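Cell division control protein (Pyrococcus abyssi, PDB 6RPP) is an intein of the HINT fold that probably excises itself by protein splicing and joins the flanking parts of its host replicative MCM helicase. Local coordinates at residues A[9-17]-A[49-57]. The protein carries 2 engineered substitutions. Residues are numbered along the deposited sequence; the frame is centred on the assembly and turned at random.
Sequences TEVVLGNGE and IDIEVYSLD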
loop_
_atom_site.group_PDB
_atom_site.type_symbol
_atom_site.label_atom_id
_atom_site.label_comp_id
_atom_site.label_asym_id
_atom_site.label_seq_id
_atom_site.Cartn_x
_atom_site.Cartn_y
_atom_site.Cartn_z
ATOM N N THR A 9 3.082 0.236 7.992
ATOM C CA THR A 9 2.112 -0.593 7.272
ATOM C C THR A 9 2.707 -1.991 7.135
ATOM O O THR A 9 3.812 -2.120 6.630
ATOM C CB THR A 9 1.861 -0.004 5.895
ATOM O OG1 THR A 9 1.567 1.417 6.036
ATOM C CG2 THR A 9 0.694 -0.689 5.176
ATOM N N GLU A 10 2.013 -3.036 7.642
ATOM C CA GLU A 10 2.599 -4.374 7.676
ATOM C C GLU A 10 2.138 -5.218 6.485
ATOM O O GLU A 10 0.942 -5.516 6.335
ATOM C CB GLU A 10 2.238 -5.070 8.996
ATOM C CG GLU A 10 2.871 -4.391 10.198
ATOM C CD GLU A 10 2.870 -5.177 11.499
ATOM O OE1 GLU A 10 2.321 -6.321 11.570
ATOM O OE2 GLU A 10 3.409 -4.617 12.513
ATOM N N VAL A 11 3.085 -5.589 5.631
ATOM C CA VAL A 11 2.825 -6.380 4.424
ATOM C C VAL A 11 2.732 -7.841 4.803
ATOM O O VAL A 11 3.622 -8.366 5.485
ATOM C CB VAL A 11 3.963 -6.178 3.415
ATOM C CG1 VAL A 11 3.720 -6.969 2.159
ATOM C CG2 VAL A 11 4.082 -4.637 3.070
ATOM N N VAL A 12 1.657 -8.506 4.364
ATOM C CA VAL A 12 1.544 -9.955 4.535
ATOM C C VAL A 12 2.398 -10.676 3.492
ATOM O O VAL A 12 2.211 -10.540 2.275
ATOM C CB VAL A 12 0.073 -10.381 4.481
ATOM C CG1 VAL A 12 -0.071 -11.902 4.720
ATOM C CG2 VAL A 12 -0.721 -9.644 5.500
ATOM N N LEU A 13 3.407 -11.394 3.953
ATOM C CA LEU A 13 4.250 -12.159 3.057
ATOM C C LEU A 13 3.645 -13.542 2.815
ATOM O O LEU A 13 2.999 -14.124 3.692
ATOM C CB LEU A 13 5.661 -12.294 3.638
ATOM C CG LEU A 13 6.349 -10.956 3.857
ATOM C CD1 LEU A 13 7.666 -11.158 4.633
ATOM C CD2 LEU A 13 6.586 -10.232 2.566
ATOM N N GLY A 14 3.807 -14.043 1.586
ATOM C CA GLY A 14 3.271 -15.352 1.266
ATOM C C GLY A 14 4.013 -16.485 1.909
ATOM O O GLY A 14 3.548 -17.627 1.848
ATOM N N ASN A 15 5.190 -16.213 2.486
ATOM C CA ASN A 15 6.021 -17.300 2.954
ATOM C C ASN A 15 6.754 -16.943 4.228
ATOM O O ASN A 15 7.842 -17.453 4.458
ATOM C CB ASN A 15 7.023 -17.693 1.861
ATOM C CG ASN A 15 7.872 -16.496 1.343
ATOM O OD1 ASN A 15 7.729 -15.335 1.770
ATOM N ND2 ASN A 15 8.784 -16.813 0.407
ATOM N N GLY A 16 6.204 -16.040 5.022
ATOM C CA GLY A 16 6.721 -15.816 6.353
ATOM C C GLY A 16 5.793 -14.891 7.112
ATOM O O GLY A 16 4.755 -14.473 6.613
ATOM N N GLU A 17 6.197 -14.565 8.328
ATOM C CA GLU A 17 5.450 -13.601 9.116
ATOM C C GLU A 17 5.442 -12.232 8.449
ATOM O O GLU A 17 6.355 -11.883 7.709
ATOM C CB GLU A 17 6.052 -13.580 10.523
ATOM C CG GLU A 17 5.904 -14.912 11.207
ATOM C CD GLU A 17 6.532 -14.899 12.563
ATOM O OE1 GLU A 17 7.056 -13.815 12.955
ATOM O OE2 GLU A 17 6.503 -15.971 13.210
ATOM N N ILE A 49 13.787 -5.893 -5.440
ATOM C CA ILE A 49 13.459 -6.868 -4.404
ATOM C C ILE A 49 12.884 -8.095 -5.079
ATOM O O ILE A 49 12.554 -8.089 -6.274
ATOM C CB ILE A 49 12.410 -6.396 -3.374
ATOM C CG1 ILE A 49 11.206 -5.842 -4.109
ATOM C CG2 ILE A 49 12.946 -5.433 -2.416
ATOM C CD1 ILE A 49 10.063 -5.481 -3.119
ATOM N N ASP A 50 12.759 -9.185 -4.286
ATOM C CA ASP A 50 12.101 -10.410 -4.725
ATOM C C ASP A 50 11.357 -11.027 -3.536
ATOM O O ASP A 50 11.889 -11.886 -2.833
ATOM C CB ASP A 50 13.125 -11.392 -5.317
ATOM C CG ASP A 50 12.506 -12.657 -5.871
ATOM O OD1 ASP A 50 11.264 -12.799 -5.954
ATOM O OD2 ASP A 50 13.298 -13.541 -6.295
ATOM N N ILE A 51 10.108 -10.637 -3.334
ATOM C CA ILE A 51 9.352 -11.141 -2.202
ATOM C C ILE A 51 7.975 -11.573 -2.689
ATOM O O ILE A 51 7.560 -11.245 -3.800
ATOM C CB ILE A 51 9.229 -10.089 -1.076
ATOM C CG1 ILE A 51 8.404 -8.922 -1.562
ATOM C CG2 ILE A 51 10.602 -9.589 -0.678
ATOM C CD1 ILE A 51 8.218 -7.894 -0.490
ATOM N N GLU A 52 7.310 -12.377 -1.875
ATOM C CA GLU A 52 6.004 -12.927 -2.211
ATOM C C GLU A 52 4.971 -12.191 -1.356
ATOM O O GLU A 52 5.098 -12.150 -0.129
ATOM C CB GLU A 52 5.984 -14.432 -1.953
ATOM C CG GLU A 52 4.709 -15.093 -2.377
ATOM C CD GLU A 52 4.768 -16.588 -2.188
ATOM O OE1 GLU A 52 4.615 -17.314 -3.192
ATOM O OE2 GLU A 52 4.989 -17.032 -1.043
ATOM N N VAL A 53 3.982 -11.584 -2.005
ATOM C CA VAL A 53 2.934 -10.849 -1.295
ATOM C C VAL A 53 1.640 -11.555 -1.654
ATOM O O VAL A 53 1.663 -12.509 -2.453
ATOM C CB VAL A 53 2.897 -9.383 -1.700
ATOM C CG1 VAL A 53 4.196 -8.682 -1.215
ATOM C CG2 VAL A 53 2.650 -9.265 -3.179
ATOM N N TYR A 54 0.528 -11.075 -1.104
ATOM C CA TYR A 54 -0.802 -11.514 -1.514
ATOM C C TYR A 54 -1.465 -10.362 -2.257
ATOM O O TYR A 54 -1.436 -9.221 -1.784
ATOM C CB TYR A 54 -1.665 -11.919 -0.307
ATOM C CG TYR A 54 -1.248 -13.251 0.280
ATOM C CD1 TYR A 54 -1.630 -14.443 -0.336
ATOM C CD2 TYR A 54 -0.459 -13.313 1.418
ATOM C CE1 TYR A 54 -1.246 -15.641 0.184
ATOM C CE2 TYR A 54 -0.086 -14.509 1.950
ATOM C CZ TYR A 54 -0.486 -15.669 1.330
ATOM O OH TYR A 54 -0.121 -16.879 1.842
ATOM N N SER A 55 -2.073 -10.689 -3.399
ATOM C CA SER A 55 -2.744 -9.701 -4.228
ATOM C C SER A 55 -4.172 -10.107 -4.551
ATOM O O SER A 55 -4.467 -11.280 -4.765
ATOM C CB SER A 55 -1.983 -9.482 -5.478
ATOM O OG SER A 55 -0.649 -9.104 -5.155
ATOM N N LEU A 56 -5.043 -9.110 -4.603
ATOM C CA LEU A 56 -6.410 -9.316 -5.076
ATOM C C LEU A 56 -6.504 -9.247 -6.598
ATOM O O LEU A 56 -5.939 -8.353 -7.238
ATOM C CB LEU A 56 -7.321 -8.266 -4.458
ATOM C CG LEU A 56 -8.819 -8.328 -4.736
ATOM C CD1 LEU A 56 -9.434 -9.605 -4.203
ATOM C CD2 LEU A 56 -9.468 -7.094 -4.122
ATOM N N ASP A 57 -7.226 -10.215 -7.181
ATOM C CA ASP A 57 -7.682 -10.162 -8.567
ATOM C C ASP A 57 -9.003 -9.409 -8.554
ATOM O O ASP A 57 -10.006 -9.932 -8.063
ATOM C CB ASP A 57 -7.824 -11.596 -9.080
ATOM C CG ASP A 57 -8.244 -11.678 -10.525
ATOM O OD1 ASP A 57 -9.017 -10.833 -11.006
ATOM O OD2 ASP A 57 -7.809 -12.637 -11.181
HETATM O O HOH W 1 0.692 -8.909 0.831
HETATM O O HOH W 2 8.850 -13.224 0.486
#
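Gly14 N donates to Glu52 O over 2.9 Å, the one direct hydrogen bond between the segments, and it is nearly straight (165° at the hydrogen). The same oxygen takes a CA-H...O contact from Leu13 CA at 3.3 Å, so two consecutive residues of the turn converge on one acceptor.

Two waters extend the backbone link. One donates to Val12 O and accepts from Tyr54 N; the other donates to Asn15 OD1 (2.7 Å) and accepts from Glu52 N.

In the mainly beta HINT fold of the intein splicing domain, residues 11-15 run about 105° to residues 51-54 of the long strand 44-56.

Apolar contacts occupy the crossing. The Tyr54 ring meets Val12 CG1 through CD2 (3.6 Å) and Gly14 CA through CE2 (3.5 Å), both obliquely. With its CG1 anti to the backbone N (chi1 -180°), Val11 reaches Val53 CG1 at 3.8 Å; Phe158 touches both valines.

The Glu52 carboxylate makes a polar but non-bonded contact. Its extended side chain brings CG and CD against Gly14 CA, and OE2 lies 3.2 Å from Gly14 C; Gly14 O, also an acceptor, is 3.3 Å from OE2.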